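Local atomic coordinates of glycoside Hydrolase Family 43_12 (Metagenome, PDB entry 7JVH), a protein that probably hydrolyses glycosidic bonds in plant cell-wall polysaccharides such as arabinoxylan or arabinan, as a glycoside hydrolase of family 43, subfamily 12. Residues C146-V152 and P164-G170; Y136-F142 and I172-F178; G182-L186 and E208-E212. All blocks are in the same frame, centred on the assembly; numbering follows the deposited sequence.

Contact 1: residues C146-V152 and P164-G170; sequences CGGNMVV and PFNLHFG
Val151 and Phe165 form an antiparallel hydrogen-bonded pair. Val151 N donates to Phe165 O at 3.1 Å, and Phe165 N donates to Val151 O at 2.8 Å. One step outward, Leu167 N donates to Asn149 O at 2.9 Å. Met150 and Asn166 form the non-hydrogen-bonded pair between these rungs, and Met150, a selenomethionine, makes a CA-H...O contact with Phe165 O.

Beyond Leu167 a side chain takes over from the backbone. Asn149 ND2 donates to Phe169 O at 2.9 Å, and the bond is nearly straight at 166°. This oxygen lies in the amide plane, whereas ND2 stands above the carbonyl plane of Phe169. ND2 also binds Gly171 O, while OD1 is hydrogen-bonded to Thr140 OG1. The buried amide is therefore gripped at both ends, and its two carbonyl acceptors settle which end is nitrogen.

The same side chain makes an aromatic contact. With CG anti to the carbonyl carbon (chi1 -76°), the amide lies across the Phe169 ring, their planes 24° apart. Asn149 CB sits over the ring face as a CH-pi contact, 4.0 Å from the centroid. With a leucine at Asn149, Phe169 O and Thr140 OG1 would probably lose their amide partner and the loop at Phe169 would be held less firmly.

Apolar contacts fill the rest. Val151 CG1 packs on Phe165 CB at 3.8 Å and also meets Leu167 CD2. The Pro164 ring receives two chains: Cys146 SG lies 3.4 Å from Pro164 CB, and Met150 CE lies 3.9 Å from Pro164 CG.

Strands 148-154 and 165-166 are the third and fourth strands of a four-stranded antiparallel sheet, the outer hairpin of one blade in the five-bladed beta-propeller of family 43.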
loop_
_atom_site.group_PDB
_atom_site.type_symbol
_atom_site.label_atom_id
_atom_site.label_comp_id
_atom_site.label_asym_id
_atom_site.label_seq_id
_atom_site.Cartn_x
_atom_site.Cartn_y
_atom_site.Cartn_z
ATOM N N CYS A 146 7.995 -13.746 -11.557
ATOM C CA CYS A 146 9.358 -13.212 -11.699
ATOM C C CYS A 146 10.341 -13.610 -10.599
ATOM O O CYS A 146 11.490 -13.864 -10.871
ATOM C CB CYS A 146 9.315 -11.680 -11.808
ATOM S SG CYS A 146 8.579 -11.088 -13.346
ATOM N N GLY A 147 9.885 -13.616 -9.347
ATOM C CA GLY A 147 10.741 -13.934 -8.221
ATOM C C GLY A 147 12.000 -13.101 -8.247
ATOM O O GLY A 147 13.072 -13.633 -8.110
ATOM N N GLY A 148 11.846 -11.783 -8.409
ATOM C CA GLY A 148 12.946 -10.840 -8.384
ATOM C C GLY A 148 12.679 -9.570 -9.173
ATOM O O GLY A 148 11.544 -9.252 -9.515
ATOM N N ASN A 149 13.752 -8.819 -9.405
ATOM C CA ASN A 149 13.729 -7.514 -10.038
ATOM C C ASN A 149 13.218 -7.574 -11.476
ATOM O O ASN A 149 13.628 -8.437 -12.256
ATOM C CB ASN A 149 15.139 -6.928 -9.963
ATOM C CG ASN A 149 15.472 -6.420 -8.582
ATOM O OD1 ASN A 149 14.658 -5.707 -7.969
ATOM N ND2 ASN A 149 16.673 -6.752 -8.093
HETATM N N MSE A 150 12.307 -6.648 -11.808
HETATM C CA MSE A 150 11.597 -6.697 -13.074
HETATM C C MSE A 150 11.053 -5.317 -13.417
HETATM O O MSE A 150 10.829 -4.502 -12.527
HETATM C CB MSE A 150 10.449 -7.712 -13.003
HETATM C CG MSE A 150 9.357 -7.359 -12.013
HETATM SE SE MSE A 150 7.956 -6.286 -12.876
HETATM C CE MSE A 150 6.247 -7.196 -12.515
ATOM N N VAL A 151 10.814 -5.089 -14.713
ATOM C CA VAL A 151 10.263 -3.837 -15.199
ATOM C C VAL A 151 9.138 -4.096 -16.209
ATOM O O VAL A 151 9.197 -5.055 -16.978
ATOM C CB VAL A 151 11.371 -2.930 -15.806
ATOM C CG1 VAL A 151 12.012 -3.557 -17.025
ATOM C CG2 VAL A 151 10.821 -1.551 -16.153
ATOM N N VAL A 152 8.106 -3.246 -16.171
ATOM C CA VAL A 152 7.029 -3.234 -17.165
ATOM C C VAL A 152 6.936 -1.844 -17.813
ATOM O O VAL A 152 7.317 -0.840 -17.208
ATOM C CB VAL A 152 5.666 -3.634 -16.559
ATOM C CG1 VAL A 152 5.723 -5.020 -15.933
ATOM C CG2 VAL A 152 5.216 -2.636 -15.525
ATOM N N PRO A 164 6.239 -8.558 -17.715
ATOM C CA PRO A 164 7.517 -8.177 -17.112
ATOM C C PRO A 164 8.741 -8.494 -17.976
ATOM O O PRO A 164 8.716 -9.430 -18.766
ATOM C CB PRO A 164 7.554 -9.009 -15.816
ATOM C CG PRO A 164 6.172 -9.539 -15.612
ATOM C CD PRO A 164 5.547 -9.625 -16.973
ATOM N N PHE A 165 9.792 -7.683 -17.830
ATOM C CA PHE A 165 11.123 -7.977 -18.330
ATOM C C PHE A 165 11.908 -8.325 -17.077
ATOM O O PHE A 165 12.035 -7.499 -16.175
ATOM C CB PHE A 165 11.748 -6.745 -19.008
ATOM C CG PHE A 165 11.133 -6.403 -20.331
ATOM C CD1 PHE A 165 10.022 -5.567 -20.402
ATOM C CD2 PHE A 165 11.656 -6.917 -21.507
ATOM C CE1 PHE A 165 9.456 -5.249 -21.635
ATOM C CE2 PHE A 165 11.086 -6.608 -22.732
ATOM C CZ PHE A 165 9.990 -5.777 -22.798
ATOM N N ASN A 166 12.418 -9.555 -16.999
ATOM C CA ASN A 166 13.196 -10.010 -15.834
ATOM C C ASN A 166 14.584 -9.370 -15.894
ATOM O O ASN A 166 15.260 -9.459 -16.922
ATOM C CB ASN A 166 13.302 -11.542 -15.802
ATOM C CG ASN A 166 12.087 -12.223 -15.162
ATOM O OD1 ASN A 166 11.593 -11.751 -14.144
ATOM N ND2 ASN A 166 11.579 -13.305 -15.769
ATOM N N LEU A 167 14.992 -8.722 -14.797
ATOM C CA LEU A 167 16.285 -8.053 -14.709
ATOM C C LEU A 167 17.259 -8.841 -13.829
ATOM O O LEU A 167 16.890 -9.367 -12.779
ATOM C CB LEU A 167 16.110 -6.634 -14.171
ATOM C CG LEU A 167 15.016 -5.813 -14.863
ATOM C CD1 LEU A 167 14.762 -4.530 -14.096
ATOM C CD2 LEU A 167 15.375 -5.516 -16.311
ATOM N N HIS A 168 18.524 -8.882 -14.262
ATOM C CA HIS A 168 19.532 -9.804 -13.732
ATOM C C HIS A 168 20.447 -9.159 -12.684
ATOM O O HIS A 168 21.665 -9.076 -12.873
ATOM C CB HIS A 168 20.363 -10.382 -14.882
ATOM C CG HIS A 168 19.557 -11.152 -15.884
ATOM N ND1 HIS A 168 19.983 -11.369 -17.177
ATOM C CD2 HIS A 168 18.353 -11.763 -15.778
ATOM C CE1 HIS A 168 19.081 -12.081 -17.824
ATOM N NE2 HIS A 168 18.080 -12.335 -16.998
ATOM N N PHE A 169 19.851 -8.752 -11.554
ATOM C CA PHE A 169 20.595 -8.271 -10.394
ATOM C C PHE A 169 19.759 -8.542 -9.154
ATOM O O PHE A 169 18.541 -8.657 -9.250
ATOM C CB PHE A 169 20.931 -6.788 -10.542
ATOM C CG PHE A 169 19.718 -5.908 -10.753
ATOM C CD1 PHE A 169 19.054 -5.355 -9.671
ATOM C CD2 PHE A 169 19.255 -5.623 -12.030
ATOM C CE1 PHE A 169 17.946 -4.532 -9.853
ATOM C CE2 PHE A 169 18.145 -4.818 -12.214
ATOM C CZ PHE A 169 17.494 -4.268 -11.129
ATOM N N GLY A 170 20.430 -8.654 -8.005
ATOM C CA GLY A 170 19.780 -8.905 -6.736
ATOM C C GLY A 170 19.424 -7.632 -5.991
ATOM O O GLY A 170 19.533 -6.544 -6.525
#

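Contact 2: residues Y136-F142 and I172-F178; sequences YMITTEF and IDPSLFF
Tyr136 and Phe178 meet through their rings. Phe178 CZ sits over one face of the Tyr136 ring, offset toward its rim, 3.5 Å from Tyr136 CE1. The two planes are 40° apart, so the pair is oblique. On the same side chain, Tyr136 CD2 meets Leu176 CD1 at 3.8 Å, the two side chains crossing at about a right angle. The hydroxyl is hydrogen-bonded to Asn132.

Ile138 comes next on this side of the strand. Its CG1 stands anti to the backbone N (chi1 -169°), which sends CD1 out between two neighbours. Ile138 CD1 touches Pro174 CB at 3.6 Å and Leu176 CG at 4.0 Å. The CG2 branch rests against the carbonyl group of Pro174.

Thr139 turns its side chain away, and OG1 bonds Ala123 O. Its backbone is covered instead, with Thr139 CA 3.6 Å from Pro174 CG. Thr140 faces 172-178 again. Thr140 OG1 lies 3.5 Å from Pro174 CD and equally near Ile172 CA, but its polar partner is Asn149 OD1. At the end, Phe142 meets Ile172 with its ring edge: Phe142 CE2 is 3.7 Å from Ile172 CG2.

The two segments meet through packing alone, without a shared backbone ladder. The short strand segments 136-142 and 175-178 run at 148° to each other and belong to separate sheets. The carboxylate of Asp173 binds Gly240 N and a glycerol, probably from the crystallisation liquor, which may mark a pocket. This is the face-to-face packing of successive blades in a beta-propeller.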
loop_
_atom_site.group_PDB
_atom_site.type_symbol
_atom_site.label_atom_id
_atom_site.label_comp_id
_atom_site.label_asym_id
_atom_site.label_seq_id
_atom_site.Cartn_x
_atom_site.Cartn_y
_atom_site.Cartn_z
ATOM N N TYR A 136 7.809 3.515 -17.594
ATOM C CA TYR A 136 8.507 2.389 -16.977
ATOM C C TYR A 136 8.023 2.239 -15.535
ATOM O O TYR A 136 8.036 3.199 -14.769
ATOM C CB TYR A 136 10.013 2.657 -16.968
ATOM C CG TYR A 136 10.676 2.603 -18.323
ATOM C CD1 TYR A 136 10.773 3.739 -19.131
ATOM C CD2 TYR A 136 11.230 1.418 -18.788
ATOM C CE1 TYR A 136 11.382 3.681 -20.369
ATOM C CE2 TYR A 136 11.858 1.348 -20.029
ATOM C CZ TYR A 136 11.929 2.484 -20.819
ATOM O OH TYR A 136 12.542 2.444 -22.043
HETATM N N MSE A 137 7.580 1.033 -15.179
HETATM C CA MSE A 137 7.325 0.684 -13.790
HETATM C C MSE A 137 8.277 -0.448 -13.408
HETATM O O MSE A 137 8.137 -1.569 -13.897
HETATM C CB MSE A 137 5.858 0.274 -13.609
HETATM C CG MSE A 137 5.360 0.378 -12.183
HETATM SE SE MSE A 137 6.152 -0.976 -11.023
HETATM C CE MSE A 137 7.315 0.102 -9.966
ATOM N N ILE A 138 9.252 -0.136 -12.547
ATOM C CA ILE A 138 10.275 -1.091 -12.153
ATOM C C ILE A 138 10.215 -1.391 -10.643
ATOM O O ILE A 138 10.153 -0.487 -9.819
ATOM C CB ILE A 138 11.684 -0.594 -12.569
ATOM C CG1 ILE A 138 12.722 -1.700 -12.399
ATOM C CG2 ILE A 138 12.101 0.632 -11.776
ATOM C CD1 ILE A 138 14.099 -1.317 -12.926
ATOM N N THR A 139 10.283 -2.681 -10.299
ATOM C CA THR A 139 10.130 -3.153 -8.925
ATOM C C THR A 139 10.773 -4.530 -8.698
ATOM O O THR A 139 11.320 -5.129 -9.624
ATOM C CB THR A 139 8.631 -3.212 -8.571
ATOM O OG1 THR A 139 8.474 -3.490 -7.180
ATOM C CG2 THR A 139 7.918 -4.259 -9.387
ATOM N N THR A 140 10.699 -5.009 -7.451
ATOM C CA THR A 140 11.081 -6.369 -7.086
ATOM C C THR A 140 9.812 -7.158 -6.752
ATOM O O THR A 140 8.997 -6.739 -5.918
ATOM C CB THR A 140 12.014 -6.397 -5.869
ATOM O OG1 THR A 140 13.054 -5.429 -6.032
ATOM C CG2 THR A 140 12.674 -7.748 -5.719
ATOM N N GLU A 141 9.645 -8.293 -7.429
ATOM C CA GLU A 141 8.474 -9.145 -7.284
ATOM C C GLU A 141 8.908 -10.479 -6.663
ATOM O O GLU A 141 9.303 -11.377 -7.371
ATOM C CB GLU A 141 7.794 -9.350 -8.651
ATOM C CG GLU A 141 6.693 -10.419 -8.680
ATOM C CD GLU A 141 5.806 -10.328 -9.895
ATOM O OE1 GLU A 141 4.824 -9.599 -9.842
ATOM O OE2 GLU A 141 6.088 -10.988 -10.905
ATOM N N PHE A 142 8.829 -10.559 -5.327
ATOM C CA PHE A 142 9.178 -11.734 -4.542
ATOM C C PHE A 142 8.015 -12.698 -4.498
ATOM O O PHE A 142 7.467 -12.974 -3.441
ATOM C CB PHE A 142 9.596 -11.344 -3.115
ATOM C CG PHE A 142 10.952 -10.688 -3.030
ATOM C CD1 PHE A 142 12.092 -11.325 -3.559
ATOM C CD2 PHE A 142 11.117 -9.453 -2.419
ATOM C CE1 PHE A 142 13.341 -10.735 -3.467
ATOM C CE2 PHE A 142 12.386 -8.866 -2.325
ATOM C CZ PHE A 142 13.489 -9.513 -2.841
ATOM N N ILE A 172 16.922 -4.971 -3.695
ATOM C CA ILE A 172 15.606 -4.340 -3.886
ATOM C C ILE A 172 15.714 -2.868 -4.269
ATOM O O ILE A 172 16.818 -2.310 -4.365
ATOM C CB ILE A 172 14.775 -4.459 -2.596
ATOM C CG1 ILE A 172 15.435 -3.677 -1.444
ATOM C CG2 ILE A 172 14.598 -5.939 -2.229
ATOM C CD1 ILE A 172 14.680 -3.787 -0.143
ATOM N N ASP A 173 14.551 -2.251 -4.488
ATOM C CA ASP A 173 14.395 -0.823 -4.753
ATOM C C ASP A 173 15.097 -0.406 -6.037
ATOM O O ASP A 173 15.864 0.554 -6.043
ATOM C CB ASP A 173 14.843 0.003 -3.555
ATOM C CG ASP A 173 14.016 -0.288 -2.319
ATOM O OD1 ASP A 173 13.118 -1.166 -2.393
ATOM O OD2 ASP A 173 14.274 0.350 -1.264
ATOM N N PRO A 174 14.834 -1.095 -7.166
ATOM C CA PRO A 174 15.344 -0.654 -8.464
ATOM C C PRO A 174 14.762 0.701 -8.878
ATOM O O PRO A 174 13.650 1.045 -8.492
ATOM C CB PRO A 174 14.833 -1.743 -9.410
ATOM C CG PRO A 174 13.646 -2.326 -8.716
ATOM C CD PRO A 174 13.983 -2.289 -7.259
ATOM N N SER A 175 15.520 1.451 -9.679
ATOM C CA SER A 175 15.090 2.758 -10.168
ATOM C C SER A 175 15.967 3.160 -11.347
ATOM O O SER A 175 17.185 3.138 -11.260
ATOM C CB SER A 175 15.168 3.782 -9.029
ATOM O OG SER A 175 14.705 5.047 -9.392
ATOM N N LEU A 176 15.325 3.518 -12.458
ATOM C CA LEU A 176 15.997 3.902 -13.687
ATOM C C LEU A 176 16.180 5.417 -13.759
ATOM O O LEU A 176 15.430 6.175 -13.137
ATOM C CB LEU A 176 15.190 3.443 -14.893
ATOM C CG LEU A 176 14.879 1.960 -14.989
ATOM C CD1 LEU A 176 13.695 1.724 -15.914
ATOM C CD2 LEU A 176 16.103 1.193 -15.451
ATOM N N PHE A 177 17.202 5.837 -14.513
ATOM C CA PHE A 177 17.468 7.234 -14.811
ATOM C C PHE A 177 17.974 7.341 -16.244
ATOM O O PHE A 177 18.846 6.566 -16.658
ATOM C CB PHE A 177 18.506 7.810 -13.846
ATOM C CG PHE A 177 19.128 9.090 -14.322
ATOM C CD1 PHE A 177 18.480 10.304 -14.153
ATOM C CD2 PHE A 177 20.369 9.075 -14.965
ATOM C CE1 PHE A 177 19.056 11.474 -14.616
ATOM C CE2 PHE A 177 20.949 10.247 -15.427
ATOM C CZ PHE A 177 20.294 11.451 -15.245
ATOM N N PHE A 178 17.429 8.306 -16.995
ATOM C CA PHE A 178 17.744 8.496 -18.402
ATOM C C PHE A 178 18.498 9.803 -18.630
ATOM O O PHE A 178 17.912 10.873 -18.582
ATOM C CB PHE A 178 16.453 8.459 -19.219
ATOM C CG PHE A 178 15.617 7.243 -18.960
ATOM C CD1 PHE A 178 16.011 6.002 -19.436
ATOM C CD2 PHE A 178 14.438 7.336 -18.219
ATOM C CE1 PHE A 178 15.242 4.866 -19.185
ATOM C CE2 PHE A 178 13.660 6.207 -17.960
ATOM C CZ PHE A 178 14.063 4.971 -18.445
#

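Contact 3: residues G182-L186 and E208-E212; sequences GKAYL and EYDLE
Glu208 runs alongside Ala184 and Tyr185 and ends at Lys183. Glu208 CB lies 4.2 Å from Ala184 O. CG stands anti to the backbone N (chi1 -165°), which brings it against 182-186. There Glu208 CG lies 3.6 Å from Ala184 O on one hand and 4.0 Å from Tyr185 CE1 on the other. The chain then stays extended. Its carboxylate is turned 51° from the plane of the Tyr185 ring. At the tip, Glu208 OE2 forms a salt bridge with Lys183 NZ at a rather long 3.5 Å. Lys183 reaches it through a straight chain that bends only at its last torsion. Lys183 is exposed and Glu208 partly so, and the charge pair probably adds only modestly to the hold.

Beneath this side chain the backbones pair. Tyr185 and Glu208 form an antiparallel non-hydrogen-bonded pair, and Tyr209 N donates to Ala184 O at 2.7 Å. The donor stands well above the carbonyl plane of Ala184 and does not lie on a lone pair. These are the second and third strands of a four-stranded propeller blade, and their short segments are splayed to 117°.

The face with Ala184 and Tyr209 is apolar. Tyr209 has its ring beside Leu186, with Leu186 CD1 3.9 Å from Tyr209 CD1, while its hydroxyl is hydrogen-bonded to Asp214. Leu211, just after the strand, folds back over Ala184: Leu211 CD2 is 3.8 Å from Ala184 CB. Its other branch reaches the loop, Leu211 CD1 lying 3.6 Å from Gly182 O. Phe178 packs on both Ala184 and Leu211, and Leu176 on both Leu186 and Tyr209.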
loop_
_atom_site.group_PDB
_atom_site.type_symbol
_atom_site.label_atom_id
_atom_site.label_comp_id
_atom_site.label_asym_id
_atom_site.label_seq_id
_atom_site.Cartn_x
_atom_site.Cartn_y
_atom_site.Cartn_z
ATOM N N GLY A 182 21.695 9.814 -24.357
ATOM C CA GLY A 182 21.159 8.547 -24.819
ATOM C C GLY A 182 21.492 7.355 -23.940
ATOM O O GLY A 182 20.957 6.265 -24.153
ATOM N N LYS A 183 22.326 7.559 -22.918
ATOM C CA LYS A 183 22.652 6.509 -21.972
ATOM C C LYS A 183 21.617 6.428 -20.858
ATOM O O LYS A 183 21.131 7.450 -20.365
ATOM C CB LYS A 183 24.056 6.722 -21.407
ATOM C CG LYS A 183 25.130 6.580 -22.470
ATOM C CD LYS A 183 26.515 6.723 -21.855
ATOM C CE LYS A 183 27.650 6.565 -22.857
ATOM N NZ LYS A 183 27.915 5.127 -23.114
ATOM N N ALA A 184 21.277 5.195 -20.479
ATOM C CA ALA A 184 20.347 4.912 -19.401
ATOM C C ALA A 184 21.058 4.154 -18.296
ATOM O O ALA A 184 21.989 3.394 -18.547
ATOM C CB ALA A 184 19.185 4.104 -19.930
ATOM N N TYR A 185 20.603 4.371 -17.062
ATOM C CA TYR A 185 21.203 3.754 -15.888
ATOM C C TYR A 185 20.136 3.180 -14.974
ATOM O O TYR A 185 18.949 3.475 -15.105
ATOM C CB TYR A 185 22.080 4.765 -15.158
ATOM C CG TYR A 185 23.146 5.338 -16.062
ATOM C CD1 TYR A 185 24.335 4.652 -16.285
ATOM C CD2 TYR A 185 22.951 6.555 -16.727
ATOM C CE1 TYR A 185 25.310 5.161 -17.124
ATOM C CE2 TYR A 185 23.920 7.072 -17.568
ATOM C CZ TYR A 185 25.097 6.369 -17.765
ATOM O OH TYR A 185 26.057 6.882 -18.600
ATOM N N LEU A 186 20.582 2.323 -14.059
ATOM C CA LEU A 186 19.706 1.671 -13.115
ATOM C C LEU A 186 20.437 1.605 -11.799
ATOM O O LEU A 186 21.570 1.136 -11.738
ATOM C CB LEU A 186 19.375 0.270 -13.606
ATOM C CG LEU A 186 18.381 -0.530 -12.764
ATOM C CD1 LEU A 186 17.759 -1.619 -13.618
ATOM C CD2 LEU A 186 19.018 -1.101 -11.489
ATOM N N GLU A 208 24.729 0.558 -15.983
ATOM C CA GLU A 208 24.289 1.062 -17.275
ATOM C C GLU A 208 23.167 0.138 -17.747
ATOM O O GLU A 208 23.190 -1.065 -17.475
ATOM C CB GLU A 208 25.441 1.083 -18.288
ATOM C CG GLU A 208 25.169 1.930 -19.531
ATOM C CD GLU A 208 26.415 2.107 -20.412
ATOM O OE1 GLU A 208 27.545 1.998 -19.884
ATOM O OE2 GLU A 208 26.273 2.365 -21.634
ATOM N N TYR A 209 22.180 0.711 -18.442
ATOM C CA TYR A 209 20.971 -0.001 -18.848
ATOM C C TYR A 209 20.857 0.044 -20.360
ATOM O O TYR A 209 21.115 1.071 -20.980
ATOM C CB TYR A 209 19.744 0.639 -18.183
ATOM C CG TYR A 209 18.406 -0.075 -18.362
ATOM C CD1 TYR A 209 18.007 -1.103 -17.499
ATOM C CD2 TYR A 209 17.512 0.322 -19.353
ATOM C CE1 TYR A 209 16.774 -1.730 -17.650
ATOM C CE2 TYR A 209 16.277 -0.297 -19.509
ATOM C CZ TYR A 209 15.909 -1.322 -18.659
ATOM O OH TYR A 209 14.678 -1.939 -18.820
ATOM N N ASP A 210 20.482 -1.095 -20.945
ATOM C CA ASP A 210 20.318 -1.244 -22.375
ATOM C C ASP A 210 18.839 -1.084 -22.704
ATOM O O ASP A 210 18.025 -1.933 -22.334
ATOM C CB ASP A 210 20.831 -2.612 -22.827
ATOM C CG ASP A 210 20.808 -2.770 -24.340
ATOM O OD1 ASP A 210 19.808 -2.377 -24.978
ATOM O OD2 ASP A 210 21.797 -3.285 -24.903
ATOM N N LEU A 211 18.505 0.008 -23.407
ATOM C CA LEU A 211 17.127 0.367 -23.708
ATOM C C LEU A 211 16.494 -0.599 -24.699
ATOM O O LEU A 211 15.325 -0.937 -24.570
ATOM C CB LEU A 211 17.038 1.810 -24.208
ATOM C CG LEU A 211 17.469 2.832 -23.151
ATOM C CD1 LEU A 211 18.093 4.062 -23.792
ATOM C CD2 LEU A 211 16.312 3.212 -22.239
ATOM N N GLU A 212 17.284 -1.059 -25.673
ATOM C CA GLU A 212 16.820 -2.023 -26.672
ATOM C C GLU A 212 16.419 -3.336 -26.011
ATOM O O GLU A 212 15.315 -3.817 -26.217
ATOM C CB GLU A 212 17.878 -2.244 -27.751
ATOM C CG GLU A 212 18.224 -0.966 -28.507
ATOM C CD GLU A 212 19.223 -0.062 -27.776
ATOM O OE1 GLU A 212 20.167 -0.600 -27.155
ATOM O OE2 GLU A 212 19.049 1.177 -27.798
#

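Overall arrangement
From the N terminus, segment 136-142 opens the loop that contact 2 closes at 172-178. Contact 1 lies wholly within that loop and closes a short one of its own between 146-152 and 164-170. Contact 3 follows in series and closes a loop from 182-186 to 208-212. Contacts 1 and 2 share a blade: strands 134-142 and 148-154 are neighbours, and Met137 N bonds Val152 O. Contacts 2 and 3 share the next blade, where Tyr185 N bonds Phe177 O. Contact 2 thus joins the two blades. Contacts 1 and 3 also meet directly, as Phe169 and Leu167 pack on Leu186, and Val151 on Tyr209.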